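Uncharacterized protein (PDB 4XLZ) probably removes an acetyl group from N,N'-diacetylchitobiose, as a metal-dependent deacetylase of carbohydrate esterase family 14. Local coordinates at residues 24-34 / 186-197; 36-44 / 148-158. All blocks are in the same frame, centred on the assembly; numbering follows the deposited sequence. Where two conformers were deposited one is given.

Contact 1: residues 24-34 / 186-197; sequences LENPFEDAKKV and FIALYYTHKPNY. With CD (cadmium ion), chain J.
The backbones of 24-34 and 186-197 stay well apart, 6.4 Å between Leu24 CA and Tyr197 CA at the nearest point, and no direct hydrogen bond joins them. Two overlapping type I turns, Asn26 to Glu29 and Phe28 to Ala31, bend the first segment so that Pro27 and Phe28 meet the second. Side chains carry the contact, around an aromatic cluster of Phe28, Phe186 and Tyr197. Pro27 CD lies over the centre of one face of the Tyr197 ring, a CH-pi contact 3.5 Å from the centroid. The Tyr197 ring also turns its edge to the face of Phe28 in a T-shaped pair, planes at 83°, with Phe28 CE2 3.6 Å from Tyr197 CE2. Tyr197 holds CG anti to its backbone N (chi1 177°), which carries the ring across to Pro27 and Phe28. The planes of Phe28 and Phe186 are inclined by 25°, with little overlap of the displaced rings; Phe28 CD1 comes 3.5 Å from Phe186 CE2. Pro27 O sits above one face of Phe186, while Ala31 CB meets that ring at its edge. Leu24 crosses Asn196 at about a right angle, its CD2 3.6 Å from Asn196 OD1, which accepts from Val252 N. A water bridges the segments, accepting from Phe28 N and lying 2.8 Å from Tyr197 OH. In the loop between strands 186-190 and 197-200, His193 NE2 binds a cadmium ion, as does Asp265 of a neighbouring subunit. Asn196 and Tyr197 form a classic beta bulge opposite Phe250. The contact joins the approach to strand 33-38 to strand 186-190, outermost in this chain's parallel sheet, and to the start of strand 197-200. Phe137 of the intervening strand 135-139 and Leu55 of helix 43-57 also pack on Phe28.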
# COMPACT_ATOMS: atom_id res chain seq x y z
N LEU A 24 -23.27 -33.01 10.48
CA LEU A 24 -23.90 -31.77 10.99
C LEU A 24 -24.83 -32.14 12.14
O LEU A 24 -25.66 -31.35 12.55
CB LEU A 24 -24.70 -31.09 9.89
CG LEU A 24 -23.85 -30.51 8.72
CD1 LEU A 24 -24.67 -30.37 7.40
CD2 LEU A 24 -23.30 -29.21 9.07
N GLU A 25 -24.64 -33.29 12.73
CA GLU A 25 -25.56 -33.66 13.79
C GLU A 25 -25.30 -32.77 15.00
O GLU A 25 -26.22 -32.12 15.48
CB GLU A 25 -25.41 -35.17 14.15
CG GLU A 25 -26.74 -35.88 14.37
CD GLU A 25 -27.43 -36.12 13.04
OE1 GLU A 25 -26.80 -36.76 12.15
OE2 GLU A 25 -28.59 -35.66 12.89
N ASN A 26 -24.10 -32.74 15.53
CA ASN A 26 -23.90 -31.90 16.71
C ASN A 26 -22.46 -31.37 16.53
O ASN A 26 -21.57 -31.82 17.21
CB ASN A 26 -24.05 -32.75 17.98
CG ASN A 26 -24.77 -32.00 19.18
OD1 ASN A 26 -25.92 -32.38 19.52
ND2 ASN A 26 -24.10 -30.98 19.86
N PRO A 27 -22.24 -30.45 15.57
CA PRO A 27 -20.85 -30.05 15.28
C PRO A 27 -20.09 -29.46 16.44
O PRO A 27 -18.82 -29.45 16.36
CB PRO A 27 -20.98 -29.12 14.09
CG PRO A 27 -22.39 -28.54 14.21
CD PRO A 27 -23.21 -29.63 14.80
N PHE A 28 -20.75 -28.93 17.46
CA PHE A 28 -20.03 -28.25 18.58
C PHE A 28 -19.89 -29.09 19.83
O PHE A 28 -19.28 -28.63 20.80
CB PHE A 28 -20.71 -26.93 18.98
CG PHE A 28 -21.10 -26.04 17.79
CD1 PHE A 28 -20.36 -26.05 16.60
CD2 PHE A 28 -22.21 -25.20 17.91
CE1 PHE A 28 -20.72 -25.19 15.61
CE2 PHE A 28 -22.57 -24.34 16.90
CZ PHE A 28 -21.82 -24.38 15.73
N GLU A 29 -20.37 -30.35 19.73
CA GLU A 29 -20.43 -31.22 20.89
C GLU A 29 -19.07 -31.48 21.56
O GLU A 29 -19.03 -31.56 22.79
CB GLU A 29 -21.04 -32.52 20.41
CG GLU A 29 -20.74 -33.72 21.24
CD GLU A 29 -21.54 -34.86 20.69
OE1 GLU A 29 -22.71 -34.90 21.11
OE2 GLU A 29 -21.04 -35.57 19.75
N ASP A 30 -17.96 -31.58 20.82
CA ASP A 30 -16.71 -31.89 21.52
C ASP A 30 -15.86 -30.66 22.00
O ASP A 30 -14.78 -30.82 22.60
CB ASP A 30 -15.85 -32.85 20.67
CG ASP A 30 -16.50 -34.26 20.51
OD1 ASP A 30 -16.46 -34.75 19.34
OD2 ASP A 30 -17.05 -34.82 21.51
N ALA A 31 -16.38 -29.45 21.80
CA ALA A 31 -15.55 -28.25 21.95
C ALA A 31 -15.30 -27.99 23.42
O ALA A 31 -16.25 -28.17 24.25
CB ALA A 31 -16.27 -27.08 21.37
N LYS A 32 -14.07 -27.71 23.78
CA LYS A 32 -13.63 -27.23 25.07
C LYS A 32 -13.33 -25.70 25.08
O LYS A 32 -13.48 -25.03 26.10
CB LYS A 32 -12.41 -28.00 25.63
CG LYS A 32 -12.80 -29.53 25.88
CD LYS A 32 -12.21 -30.16 27.22
CE LYS A 32 -10.76 -30.73 27.14
NZ LYS A 32 -10.60 -31.64 25.94
N LYS A 33 -12.85 -25.18 23.90
CA LYS A 33 -12.42 -23.77 23.89
C LYS A 33 -12.78 -23.34 22.43
O LYS A 33 -12.34 -24.03 21.49
CB LYS A 33 -10.94 -23.63 24.17
CG LYS A 33 -10.52 -22.15 24.08
CD LYS A 33 -9.02 -21.80 24.17
CE LYS A 33 -8.44 -22.29 25.53
NZ LYS A 33 -6.96 -22.03 25.58
N VAL A 34 -13.49 -22.22 22.33
CA VAL A 34 -13.78 -21.66 20.95
C VAL A 34 -13.43 -20.22 21.02
O VAL A 34 -13.47 -19.51 22.02
CB VAL A 34 -15.23 -21.89 20.52
CG1 VAL A 34 -15.52 -23.42 20.55
CG2 VAL A 34 -16.22 -21.11 21.45
N PHE A 186 -12.92 -27.13 13.90
CA PHE A 186 -14.02 -26.66 12.99
C PHE A 186 -14.02 -25.15 12.93
O PHE A 186 -13.65 -24.43 13.92
CB PHE A 186 -15.45 -27.16 13.49
CG PHE A 186 -15.88 -26.57 14.83
CD1 PHE A 186 -15.60 -27.25 16.03
CD2 PHE A 186 -16.69 -25.35 14.83
CE1 PHE A 186 -16.07 -26.63 17.23
CE2 PHE A 186 -17.12 -24.77 16.02
CZ PHE A 186 -16.84 -25.43 17.21
N ILE A 187 -14.53 -24.72 11.78
CA ILE A 187 -14.96 -23.27 11.61
C ILE A 187 -16.53 -23.32 11.52
O ILE A 187 -17.12 -24.23 10.86
CB ILE A 187 -14.44 -22.78 10.29
CG1 ILE A 187 -12.95 -22.61 10.48
CG2 ILE A 187 -15.08 -21.37 9.96
CD1 ILE A 187 -12.31 -22.35 9.02
N ALA A 188 -17.11 -22.28 12.12
CA ALA A 188 -18.55 -22.11 11.83
C ALA A 188 -18.79 -20.66 11.48
O ALA A 188 -18.36 -19.77 12.21
CB ALA A 188 -19.37 -22.51 13.16
N LEU A 189 -19.52 -20.43 10.37
CA LEU A 189 -19.73 -19.04 9.87
C LEU A 189 -21.13 -18.62 10.33
O LEU A 189 -22.13 -19.29 10.02
CB LEU A 189 -19.66 -18.99 8.35
CG LEU A 189 -18.24 -19.50 7.91
CD1 LEU A 189 -18.35 -19.42 6.37
CD2 LEU A 189 -17.12 -18.61 8.43
N TYR A 190 -21.17 -17.48 11.02
CA TYR A 190 -22.50 -16.89 11.37
C TYR A 190 -22.79 -15.72 10.44
O TYR A 190 -22.04 -15.45 9.53
CB TYR A 190 -22.55 -16.50 12.86
CG TYR A 190 -21.55 -15.41 13.37
CD1 TYR A 190 -20.20 -15.74 13.78
CD2 TYR A 190 -21.92 -14.07 13.36
CE1 TYR A 190 -19.40 -14.72 14.22
CE2 TYR A 190 -21.05 -13.06 13.83
CZ TYR A 190 -19.77 -13.42 14.20
OH TYR A 190 -18.98 -12.37 14.67
N TYR A 191 -23.91 -15.02 10.65
CA TYR A 191 -24.34 -14.00 9.71
C TYR A 191 -24.42 -14.60 8.28
O TYR A 191 -23.80 -14.04 7.32
CB TYR A 191 -23.46 -12.73 9.73
CG TYR A 191 -23.55 -11.76 10.90
CD1 TYR A 191 -24.78 -11.52 11.56
CD2 TYR A 191 -22.41 -11.06 11.32
CE1 TYR A 191 -24.84 -10.59 12.57
CE2 TYR A 191 -22.45 -10.09 12.36
CZ TYR A 191 -23.70 -9.90 12.98
OH TYR A 191 -23.74 -8.90 13.86
N THR A 192 -25.12 -15.75 8.17
CA THR A 192 -25.08 -16.52 6.90
C THR A 192 -26.44 -16.66 6.28
O THR A 192 -27.46 -16.86 7.03
CB THR A 192 -24.42 -17.86 7.15
OG1 THR A 192 -24.27 -18.53 5.88
CG2 THR A 192 -25.20 -18.81 8.13
N HIS A 193 -26.48 -16.50 4.98
CA HIS A 193 -27.72 -16.81 4.17
C HIS A 193 -27.82 -18.35 3.90
O HIS A 193 -28.90 -18.79 3.42
CB HIS A 193 -27.65 -15.97 2.87
CG HIS A 193 -28.72 -16.25 1.84
ND1 HIS A 193 -28.39 -16.67 0.57
CD2 HIS A 193 -30.08 -16.11 1.84
CE1 HIS A 193 -29.49 -16.81 -0.15
NE2 HIS A 193 -30.52 -16.50 0.60
N LYS A 194 -26.72 -19.10 4.10
CA LYS A 194 -26.76 -20.53 3.73
C LYS A 194 -26.41 -21.37 4.94
O LYS A 194 -25.43 -22.14 4.98
CB LYS A 194 -25.77 -20.81 2.56
CG LYS A 194 -26.24 -20.18 1.21
CD LYS A 194 -27.46 -20.96 0.65
CE LYS A 194 -27.95 -20.37 -0.69
NZ LYS A 194 -29.16 -21.15 -1.03
N PRO A 195 -27.17 -21.27 6.04
CA PRO A 195 -26.79 -22.07 7.18
C PRO A 195 -27.09 -23.55 6.90
O PRO A 195 -28.04 -23.87 6.15
CB PRO A 195 -27.79 -21.56 8.30
CG PRO A 195 -29.03 -21.15 7.47
CD PRO A 195 -28.48 -20.50 6.16
N ASN A 196 -26.33 -24.40 7.55
CA ASN A 196 -26.60 -25.87 7.49
C ASN A 196 -26.68 -26.46 8.87
O ASN A 196 -26.82 -27.71 9.01
CB ASN A 196 -25.71 -26.65 6.55
CG ASN A 196 -24.25 -26.38 6.77
OD1 ASN A 196 -23.84 -25.93 7.81
ND2 ASN A 196 -23.47 -26.78 5.80
N TYR A 197 -26.55 -25.64 9.89
CA TYR A 197 -26.75 -26.10 11.27
C TYR A 197 -27.43 -24.97 12.03
O TYR A 197 -26.93 -23.78 12.01
CB TYR A 197 -25.40 -26.43 11.91
CG TYR A 197 -25.55 -26.83 13.37
CD1 TYR A 197 -26.27 -28.01 13.64
CD2 TYR A 197 -25.03 -26.06 14.45
CE1 TYR A 197 -26.45 -28.41 15.02
CE2 TYR A 197 -25.27 -26.44 15.80
CZ TYR A 197 -25.93 -27.61 16.02
OH TYR A 197 -26.05 -28.02 17.37
CD CD J . -32.58 -16.37 -0.28
O HOH W 1 -23.50 -28.93 18.24
O HOH W 2 -31.06 -17.29 -1.61
O HOH W 3 -33.79 -17.51 -1.82
O HOH W 4 -33.77 -16.32 1.83

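Contact 2: residues 36-44 / 148-158; sequences CIEPHPDDC and HPDHRRTGFLA. With CD (cadmium ion), chain G.
Metal coordination ties 36-44 to 148-158. His40 ND1, at 2.3 Å, and both carboxylate oxygens of Asp43 bind the cadmium ion from one segment, and His151 NE2, at 2.3 Å, binds it from the other. A water and atoms outside the segments also bind it. Two ligands from the His-Pro-Asp-Asp stretch 40-43 and a third, His151, from the helix are consistent with the metal site of the GlcNAc-PI de-N-acetylase family, whose native metal is usually zinc. The Asp43 carboxylate stands nearly perpendicular to the His151 ring. His259 of a neighbouring subunit meets that ring edge-to-face. Asp43 OD2 also accepts from His40 N, and Tyr191 OH is probably hydrogen-bonded to Asp43 OD1. Hydrogen bonding fixes the other end of His40: NE2 donates to the anti lone pair of Asp150 OD1 at 2.9 Å, 20° out of the ring plane. This bond probably makes ND1 a stronger metal donor. Thr112 N also donates to Asp150 OD1, holding this second-shell carboxylate. At the helix start, Asp150 N donates to His148 ND1, an N-cap bond of 3.1 Å. His148 CG lies anti to its backbone N (chi1 -160°), and one ring face receives His40 CE1, 3.5 Å from His148 NE2. With an alanine here, Asp150 N would probably lose its cap and His40 the ring beside it. The remaining contacts are van der Waals and CH-pi. Pro39 CG lies over one face of His151, 3.7 Å from the ring centroid, and touches Thr154 OG1. Ile37 packs CG2 on Thr154 CG2 at 3.7 Å and CD1 on Ala158 CB. Helix 149-158 runs alongside strand 36-38, roughly antiparallel, with 149° between the short segments. Strand 33-38 runs between strands 61-68 and 135-139, with Val136 beside Ile37 and Met67 against Thr154.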
# COMPACT_ATOMS: atom_id res chain seq x y z
N CYS A 36 -14.64 -16.66 19.16
CA CYS A 36 -15.63 -16.01 18.32
C CYS A 36 -15.07 -14.70 17.90
O CYS A 36 -14.70 -13.85 18.68
CB CYS A 36 -16.90 -15.74 19.16
SG CYS A 36 -17.61 -17.37 19.76
N ILE A 37 -14.92 -14.56 16.56
CA ILE A 37 -14.29 -13.37 15.96
C ILE A 37 -15.37 -12.42 15.47
O ILE A 37 -16.30 -12.84 14.67
CB ILE A 37 -13.46 -13.84 14.77
CG1 ILE A 37 -12.35 -14.81 15.37
CG2 ILE A 37 -12.70 -12.58 14.22
CD1 ILE A 37 -11.33 -15.28 14.23
N GLU A 38 -15.33 -11.20 15.92
CA GLU A 38 -16.33 -10.15 15.56
C GLU A 38 -15.64 -9.00 14.92
O GLU A 38 -14.62 -8.50 15.39
CB GLU A 38 -17.18 -9.64 16.76
CG GLU A 38 -16.28 -9.24 17.98
CD GLU A 38 -17.11 -8.79 19.18
OE1 GLU A 38 -18.34 -8.86 19.12
OE2 GLU A 38 -16.52 -8.21 20.16
N PRO A 39 -16.27 -8.42 13.93
CA PRO A 39 -15.69 -7.21 13.30
C PRO A 39 -15.70 -6.00 14.20
O PRO A 39 -14.70 -5.26 14.27
CB PRO A 39 -16.61 -6.97 12.03
CG PRO A 39 -17.15 -8.34 11.66
CD PRO A 39 -17.33 -9.10 13.10
N HIS A 40 -16.87 -5.81 14.93
CA HIS A 40 -17.03 -4.65 15.82
C HIS A 40 -17.57 -5.18 17.16
O HIS A 40 -18.07 -6.29 17.22
CB HIS A 40 -18.16 -3.74 15.21
CG HIS A 40 -17.84 -3.34 13.82
ND1 HIS A 40 -18.69 -3.72 12.78
CD2 HIS A 40 -16.89 -2.52 13.31
CE1 HIS A 40 -18.20 -3.18 11.65
NE2 HIS A 40 -17.11 -2.45 11.95
N PRO A 41 -17.40 -4.32 18.20
CA PRO A 41 -17.99 -4.70 19.51
C PRO A 41 -19.59 -4.76 19.29
O PRO A 41 -20.20 -3.86 18.72
CB PRO A 41 -17.70 -3.45 20.38
CG PRO A 41 -16.47 -2.82 19.73
CD PRO A 41 -16.79 -3.00 18.23
N ASP A 42 -20.07 -5.91 19.60
CA ASP A 42 -21.49 -6.30 19.55
C ASP A 42 -21.81 -7.30 18.51
O ASP A 42 -22.84 -7.93 18.58
CB ASP A 42 -22.52 -5.17 19.54
CG ASP A 42 -22.69 -4.43 18.18
OD1 ASP A 42 -22.37 -4.99 17.10
OD2 ASP A 42 -23.23 -3.25 18.16
N ASP A 43 -20.85 -7.58 17.58
CA ASP A 43 -21.30 -8.56 16.59
C ASP A 43 -21.41 -10.02 17.05
O ASP A 43 -22.23 -10.78 16.53
CB ASP A 43 -20.28 -8.59 15.33
CG ASP A 43 -20.46 -7.41 14.45
OD1 ASP A 43 -21.67 -7.19 13.97
OD2 ASP A 43 -19.54 -6.59 14.22
N CYS A 44 -20.59 -10.45 18.01
CA CYS A 44 -20.77 -11.82 18.57
C CYS A 44 -22.18 -11.90 19.26
O CYS A 44 -22.83 -12.92 19.03
CB CYS A 44 -19.67 -12.09 19.63
SG CYS A 44 -18.10 -12.44 18.80
N HIS A 148 -20.38 -3.93 4.28
CA HIS A 148 -19.39 -3.32 5.22
C HIS A 148 -18.04 -4.10 4.99
O HIS A 148 -17.94 -5.30 5.26
CB HIS A 148 -19.86 -3.57 6.68
CG HIS A 148 -19.19 -2.58 7.61
ND1 HIS A 148 -17.83 -2.32 7.58
CD2 HIS A 148 -19.72 -1.72 8.52
CE1 HIS A 148 -17.54 -1.36 8.44
NE2 HIS A 148 -18.70 -0.96 9.02
N PRO A 149 -17.05 -3.34 4.56
CA PRO A 149 -15.73 -4.03 4.24
C PRO A 149 -15.16 -4.66 5.53
O PRO A 149 -14.51 -5.71 5.46
CB PRO A 149 -14.82 -2.89 3.77
CG PRO A 149 -15.43 -1.60 4.31
CD PRO A 149 -16.99 -1.88 4.25
N ASP A 150 -15.44 -4.08 6.74
CA ASP A 150 -14.87 -4.73 7.94
C ASP A 150 -15.51 -6.12 8.09
O ASP A 150 -14.89 -7.02 8.66
CB ASP A 150 -15.22 -3.94 9.24
CG ASP A 150 -14.54 -2.59 9.35
OD1 ASP A 150 -14.94 -1.77 10.21
OD2 ASP A 150 -13.56 -2.25 8.59
N HIS A 151 -16.81 -6.29 7.76
CA HIS A 151 -17.40 -7.62 7.92
C HIS A 151 -16.84 -8.61 6.89
O HIS A 151 -16.50 -9.73 7.27
CB HIS A 151 -18.94 -7.46 7.72
CG HIS A 151 -19.61 -7.05 9.01
ND1 HIS A 151 -20.66 -7.78 9.51
CD2 HIS A 151 -19.27 -6.10 9.92
CE1 HIS A 151 -21.01 -7.22 10.71
NE2 HIS A 151 -20.23 -6.17 10.93
N ARG A 152 -16.77 -8.20 5.60
CA ARG A 152 -16.27 -9.15 4.59
C ARG A 152 -14.79 -9.52 4.93
O ARG A 152 -14.45 -10.71 4.91
CB ARG A 152 -16.25 -8.46 3.22
CG ARG A 152 -17.67 -8.13 2.70
CD ARG A 152 -17.57 -7.60 1.26
NE ARG A 152 -16.86 -6.32 1.14
CZ ARG A 152 -17.37 -5.17 0.86
NH1 ARG A 152 -18.72 -4.99 0.79
NH2 ARG A 152 -16.59 -4.11 0.74
N ARG A 153 -14.02 -8.51 5.28
CA ARG A 153 -12.61 -8.80 5.58
C ARG A 153 -12.45 -9.69 6.84
O ARG A 153 -11.56 -10.59 6.83
CB ARG A 153 -11.82 -7.53 5.72
CG ARG A 153 -11.71 -6.78 4.34
CD ARG A 153 -11.13 -5.40 4.49
NE ARG A 153 -10.96 -4.87 3.15
CZ ARG A 153 -10.11 -3.92 2.88
NH1 ARG A 153 -9.42 -3.22 3.85
NH2 ARG A 153 -9.94 -3.59 1.53
N THR A 154 -13.29 -9.46 7.89
CA THR A 154 -13.14 -10.35 9.01
C THR A 154 -13.37 -11.78 8.63
O THR A 154 -12.66 -12.72 9.11
CB THR A 154 -14.16 -9.87 10.10
OG1 THR A 154 -13.79 -8.58 10.56
CG2 THR A 154 -14.10 -10.84 11.32
N GLY A 155 -14.45 -12.04 7.82
CA GLY A 155 -14.73 -13.42 7.44
C GLY A 155 -13.57 -14.10 6.67
O GLY A 155 -13.19 -15.20 7.00
N PHE A 156 -13.12 -13.36 5.65
CA PHE A 156 -12.05 -13.99 4.84
C PHE A 156 -10.79 -14.14 5.65
O PHE A 156 -10.16 -15.19 5.57
CB PHE A 156 -11.74 -13.03 3.63
CG PHE A 156 -12.78 -13.07 2.51
CD1 PHE A 156 -13.13 -14.30 1.94
CD2 PHE A 156 -13.38 -11.85 2.14
CE1 PHE A 156 -14.09 -14.30 0.86
CE2 PHE A 156 -14.37 -11.86 1.09
CZ PHE A 156 -14.71 -13.11 0.48
N LEU A 157 -10.41 -13.12 6.40
CA LEU A 157 -9.15 -13.23 7.20
C LEU A 157 -9.27 -14.34 8.25
O LEU A 157 -8.27 -15.02 8.54
CB LEU A 157 -8.85 -11.94 7.88
CG LEU A 157 -8.48 -10.75 6.92
CD1 LEU A 157 -8.55 -9.39 7.75
CD2 LEU A 157 -7.03 -10.94 6.37
N ALA A 158 -10.47 -14.55 8.81
CA ALA A 158 -10.57 -15.63 9.81
C ALA A 158 -10.41 -16.99 9.21
O ALA A 158 -9.63 -17.81 9.71
CB ALA A 158 -12.02 -15.54 10.44
CD CD G . -20.61 -5.03 12.88
O HOH W 5 -21.74 -3.04 11.68

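The two contacts lie about 16 Å apart, centre to centre, and share strand 33-38 of the parallel sheet. Contact 1 engages the start of this strand, and contact 2 its C-terminal end. Along the chain the order is 24-34, 36-44, 148-158, 186-197, so contact 1 encloses contact 2. They also touch directly: Tyr190 OH probably hydrogen-bonds Ile37 O (2.7 Å). Segment 186-197 starts and ends in the aromatic cluster, and its middle, at Tyr190 and Tyr191, reaches contact 2 and the metal ligand Asp43. Both contacts reach a neighbouring subunit, which places the metal site close to an interface of the six-chain assembly.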